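Local coordinates for structural protein VP1 (Trichodysplasia spinulosa-associated polyomavirus, PDB 4U60) that forms the pentameric building block of the polyomavirus capsid and engages sialylated glycolipids, such as those carrying the GM1 oligosaccharide, on host cells, at the interface of chains A and B. Residues are numbered along the deposited sequence; one frame, centred on the assembly and turned at random. Chains: chain A/B, Structural protein VP1.

Contact 1: the interface of chains A and B. Residues chain A 220-222; chain B 198, 201-204.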
loop_
_atom_site.group_PDB
_atom_site.type_symbol
_atom_site.label_atom_id
_atom_site.label_comp_id
_atom_site.label_asym_id
_atom_site.label_seq_id
_atom_site.Cartn_x
_atom_site.Cartn_y
_atom_site.Cartn_z
ATOM N N THR A 220 6.773 -10.277 14.110
ATOM C CA THR A 220 6.086 -11.544 14.304
ATOM C C THR A 220 7.131 -12.632 14.388
ATOM O O THR A 220 8.214 -12.511 13.794
ATOM C CB THR A 220 5.100 -11.862 13.137
ATOM O OG1 THR A 220 4.380 -13.074 13.419
ATOM C CG2 THR A 220 5.828 -11.989 11.778
ATOM N N ASN A 221 6.782 -13.708 15.085
ATOM C CA ASN A 221 7.633 -14.886 15.143
ATOM C C ASN A 221 7.169 -16.016 14.235
ATOM O O ASN A 221 7.551 -17.183 14.430
ATOM C CB ASN A 221 7.778 -15.319 16.599
ATOM C CG ASN A 221 6.493 -15.840 17.209
ATOM O OD1 ASN A 221 5.379 -15.553 16.745
ATOM N ND2 ASN A 221 6.635 -16.609 18.296
ATOM N N THR A 222 6.396 -15.673 13.197
ATOM C CA THR A 222 5.753 -16.694 12.368
ATOM C C THR A 222 6.241 -16.737 10.923
ATOM O O THR A 222 5.708 -17.524 10.142
ATOM C CB THR A 222 4.228 -16.496 12.359
ATOM O OG1 THR A 222 3.901 -15.222 11.772
ATOM C CG2 THR A 222 3.691 -16.600 13.789
ATOM N N ASN B 198 9.448 -17.548 23.367
ATOM C CA ASN B 198 8.122 -17.640 22.745
ATOM C C ASN B 198 7.939 -18.778 21.735
ATOM O O ASN B 198 7.162 -18.663 20.780
ATOM C CB ASN B 198 7.714 -16.299 22.149
ATOM C CG ASN B 198 7.449 -15.268 23.220
ATOM O OD1 ASN B 198 6.590 -15.477 24.085
ATOM N ND2 ASN B 198 8.191 -14.158 23.183
ATOM N N THR B 201 4.163 -19.638 21.807
ATOM C CA THR B 201 3.257 -18.530 21.577
ATOM C C THR B 201 3.424 -18.061 20.134
ATOM O O THR B 201 4.535 -18.133 19.608
ATOM C CB THR B 201 3.574 -17.377 22.545
ATOM O OG1 THR B 201 3.207 -17.767 23.875
ATOM C CG2 THR B 201 2.796 -16.100 22.184
ATOM N N ARG B 202 2.343 -17.627 19.498
ATOM C CA ARG B 202 2.411 -16.895 18.239
ATOM C C ARG B 202 2.048 -15.449 18.500
ATOM O O ARG B 202 1.043 -15.180 19.150
ATOM C CB ARG B 202 1.427 -17.456 17.223
ATOM C CG ARG B 202 1.493 -18.951 17.064
ATOM C CD ARG B 202 2.851 -19.499 16.628
ATOM N NE ARG B 202 2.710 -20.945 16.579
ATOM C CZ ARG B 202 3.275 -21.827 17.403
ATOM N NH1 ARG B 202 4.169 -21.477 18.331
ATOM N NH2 ARG B 202 2.989 -23.106 17.231
ATOM N N TYR B 203 2.856 -14.519 18.011
ATOM C CA TYR B 203 2.532 -13.097 18.133
ATOM C C TYR B 203 2.675 -12.388 16.794
ATOM O O TYR B 203 3.467 -12.805 15.931
ATOM C CB TYR B 203 3.364 -12.386 19.214
ATOM C CG TYR B 203 4.859 -12.387 19.020
ATOM C CD1 TYR B 203 5.481 -11.453 18.185
ATOM C CD2 TYR B 203 5.669 -13.292 19.681
ATOM C CE1 TYR B 203 6.845 -11.463 17.980
ATOM C CE2 TYR B 203 7.035 -13.296 19.488
ATOM C CZ TYR B 203 7.618 -12.369 18.657
ATOM O OH TYR B 203 8.990 -12.438 18.507
ATOM N N TYR B 204 1.909 -11.312 16.651
ATOM C CA TYR B 204 1.822 -10.550 15.407
ATOM C C TYR B 204 1.652 -9.107 15.785
ATOM O O TYR B 204 0.763 -8.803 16.575
ATOM C CB TYR B 204 0.604 -10.978 14.549
ATOM C CG TYR B 204 0.433 -12.476 14.428
ATOM C CD1 TYR B 204 -0.145 -13.202 15.467
ATOM C CD2 TYR B 204 0.855 -13.160 13.312
ATOM C CE1 TYR B 204 -0.313 -14.573 15.397
ATOM C CE2 TYR B 204 0.688 -14.549 13.218
ATOM C CZ TYR B 204 0.098 -15.244 14.266
ATOM O OH TYR B 204 -0.052 -16.627 14.213
#
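The end of strand 216-220 of chain A, with the loop residues A:Asn221 and A:Thr222 that follow it, meets the start of strand 201-208 of chain B. A:Thr220 and B:Tyr204 form an antiparallel bridge pair, but much of the grip comes from side chains that read the backbone of the neighbouring strand.

A:Asn221 does this with both polar atoms of its amide. Its amide OD1 accepts a nearly straight bond from B:Tyr203 N at 3.0 Å, the N-H lying tilted from the carbonyl plane. Its ND2 gives a hydrogen to B:Thr201 O at 2.9 Å, with that oxygen close to the amide plane. Asparagine suits the place because a primary amide offers an acceptor and a donor together, and so can span two backbone groups of an edge strand as a neighbouring strand would. The two bonds fix the rotation of the amide, which also stacks on the ring of B:Tyr203. The planes are 17° apart, and A:Asn221 CG lies toward the rim of the ring face, 3.8 Å from its centroid. With B:Tyr203 chi1 at 61°, CG sits between the backbone N and the carbonyl carbon, and the ring is folded under the asparagine.

A:Thr220 OG1 donates to B:Tyr203 O at 2.7 Å, in the carbonyl plane. This hydroxyl stands anti to the threonine's own N (chi1 -176°), pointing toward chain B. It also shares a hydrogen bond with A:Thr222 OG1 at 2.7 Å, so one threonine steadies the other. The methyl CG2 of A:Thr222 packs on B:Tyr204 CE2 at 3.7 Å, the two side chains crossing at about a right angle; threonine thus supplies both a polar and an apolar branch.

Through the antiparallel bridge the chain A strand adds to the edge of the jelly-roll sheet of chain B, continuing that sheet across the subunit boundary; the site lies at the end of the added strand.

Contact 2: the interface of chains A and B. Residues chain A 115-116; chain B 113, 123, 126, 212, 254, 260.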
loop_
_atom_site.group_PDB
_atom_site.type_symbol
_atom_site.label_atom_id
_atom_site.label_comp_id
_atom_site.label_asym_id
_atom_site.label_seq_id
_atom_site.Cartn_x
_atom_site.Cartn_y
_atom_site.Cartn_z
ATOM N N MET A 115 3.991 18.868 19.585
ATOM C CA MET A 115 2.888 19.350 18.760
ATOM C C MET A 115 2.097 20.453 19.457
ATOM O O MET A 115 2.132 20.579 20.694
ATOM C CB MET A 115 1.931 18.191 18.420
ATOM C CG MET A 115 2.577 17.072 17.637
ATOM S SD MET A 115 1.332 15.904 17.032
ATOM C CE MET A 115 0.622 16.839 15.681
ATOM N N TYR A 116 1.363 21.225 18.652
ATOM C CA TYR A 116 0.319 22.163 19.118
ATOM C C TYR A 116 0.751 23.142 20.218
ATOM O O TYR A 116 0.266 23.088 21.337
ATOM C CB TYR A 116 -0.953 21.392 19.537
ATOM C CG TYR A 116 -1.498 20.521 18.424
ATOM C CD1 TYR A 116 -1.844 21.063 17.197
ATOM C CD2 TYR A 116 -1.673 19.162 18.609
ATOM C CE1 TYR A 116 -2.355 20.277 16.175
ATOM C CE2 TYR A 116 -2.161 18.358 17.598
ATOM C CZ TYR A 116 -2.518 18.920 16.395
ATOM O OH TYR A 116 -2.976 18.070 15.412
ATOM N N LYS B 113 -9.696 20.201 19.163
ATOM C CA LYS B 113 -9.244 21.197 18.190
ATOM C C LYS B 113 -10.037 20.975 16.896
ATOM O O LYS B 113 -10.527 19.873 16.639
ATOM C CB LYS B 113 -7.725 21.087 17.939
ATOM C CG LYS B 113 -6.891 21.923 18.898
ATOM C CD LYS B 113 -5.404 21.905 18.546
ATOM C CE LYS B 113 -5.121 22.802 17.363
ATOM N NZ LYS B 113 -5.508 24.215 17.615
ATOM N N PHE B 123 -11.039 17.571 15.044
ATOM C CA PHE B 123 -10.060 16.583 14.605
ATOM C C PHE B 123 -10.524 15.201 15.047
ATOM O O PHE B 123 -10.852 14.993 16.226
ATOM C CB PHE B 123 -8.685 16.802 15.244
ATOM C CG PHE B 123 -7.962 18.062 14.839
ATOM C CD1 PHE B 123 -8.449 18.954 13.891
ATOM C CD2 PHE B 123 -6.713 18.317 15.404
ATOM C CE1 PHE B 123 -7.738 20.095 13.573
ATOM C CE2 PHE B 123 -5.997 19.447 15.091
ATOM C CZ PHE B 123 -6.504 20.347 14.165
ATOM N N GLU B 126 -6.460 10.437 15.672
ATOM C CA GLU B 126 -5.523 10.233 14.580
ATOM C C GLU B 126 -4.110 10.197 15.101
ATOM O O GLU B 126 -3.859 10.604 16.223
ATOM C CB GLU B 126 -5.675 11.323 13.518
ATOM C CG GLU B 126 -5.464 12.737 14.056
ATOM C CD GLU B 126 -5.811 13.839 13.080
ATOM O OE1 GLU B 126 -6.498 13.564 12.075
ATOM O OE2 GLU B 126 -5.387 15.001 13.320
ATOM N N SER B 212 0.180 12.970 12.947
ATOM C CA SER B 212 -1.261 13.086 12.728
ATOM C C SER B 212 -1.728 12.083 11.689
ATOM O O SER B 212 -2.776 12.269 11.047
ATOM C CB SER B 212 -1.590 14.511 12.265
ATOM O OG SER B 212 -1.337 15.434 13.319
ATOM N N VAL B 254 -7.203 14.991 20.283
ATOM C CA VAL B 254 -6.593 16.308 20.410
ATOM C C VAL B 254 -7.615 17.245 21.021
ATOM O O VAL B 254 -8.576 17.674 20.358
ATOM C CB VAL B 254 -6.133 16.880 19.049
ATOM C CG1 VAL B 254 -5.423 18.214 19.254
ATOM C CG2 VAL B 254 -5.223 15.880 18.330
ATOM N N MET B 260 -3.230 16.126 24.439
ATOM C CA MET B 260 -3.479 14.871 23.703
ATOM C C MET B 260 -3.514 13.661 24.622
ATOM O O MET B 260 -2.810 13.604 25.626
ATOM C CB MET B 260 -2.432 14.698 22.604
ATOM C CG MET B 260 -2.656 15.734 21.513
ATOM S SD MET B 260 -1.336 15.874 20.287
ATOM C CE MET B 260 -1.487 14.368 19.337
HETATM O O HOH W 1 -3.484 15.381 15.155
#
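A:Tyr116, on a loop of chain A, pushes its phenol ring into a pocket built by chain B from B:Lys113, B:Phe123, B:Val254 and B:Met260. The aliphatic part of B:Lys113 lies over one face of the ring toward its rim, with CE 3.7 Å from A:Tyr116 CD1; a lysine can cover an aromatic face with methylenes while its amino end turns elsewhere. B:Val254 puts its branched CG1 on that same face, 3.7 Å from A:Tyr116 CE2 at the rim. At the ring's edge, B:Met260 SD lies in plane, 3.7 Å from A:Tyr116 CD2. The B:Phe123 side chain points against the incoming tyrosine; its CE2 lies at the hydroxyl end, on the same side of the phenol plane as the lysine and the valine, and A:Tyr116 CE1 lies in the plane of the phenylalanine ring, at its edge.

Beside the tyrosine, A:Met115 extends its flexible thioether toward B:Ser212 and B:Met260, its terminal CE reaching B:Ser212 OG at 3.4 Å. A bend at chi3 (75°) turns this methyl toward the serine, and the two methionine side chains cross at about a right angle.

Behind this first shell, the ends of two strands, 241-254 and 260-264, carry B:Val254 and B:Met260. B:Lys113 CB rests over a face of B:Phe123 and probably braces that ring.

Tyrosine suits the place because its ring fills the largely apolar pocket while its hydroxyl reaches a polar patch. There the O of water 1 lies in the phenol plane, 2.7 Å from A:Tyr116 OH. The same water O is 2.8 Å from B:Ser212 OG and also bonds the carboxylate OE2 of B:Glu126.

Contact 1 and contact 2 join the same two chains but share no residue, and the centres of their C-alpha atoms lie about 33 Å apart. Chain A uses the end of strand 216-220 in contact 1 and a distant loop in contact 2; in chain B, B:Ser212 of contact 2 follows strand 201-208 of contact 1 by four residues. Two such separated attachments would probably limit rocking between subunits. Arg114, Asp118 and Lys119, flanking the contact 2 loop, line a glycan pocket, so this contact may help shape that surface. Both contacts recur around the five-copy VP1 ring.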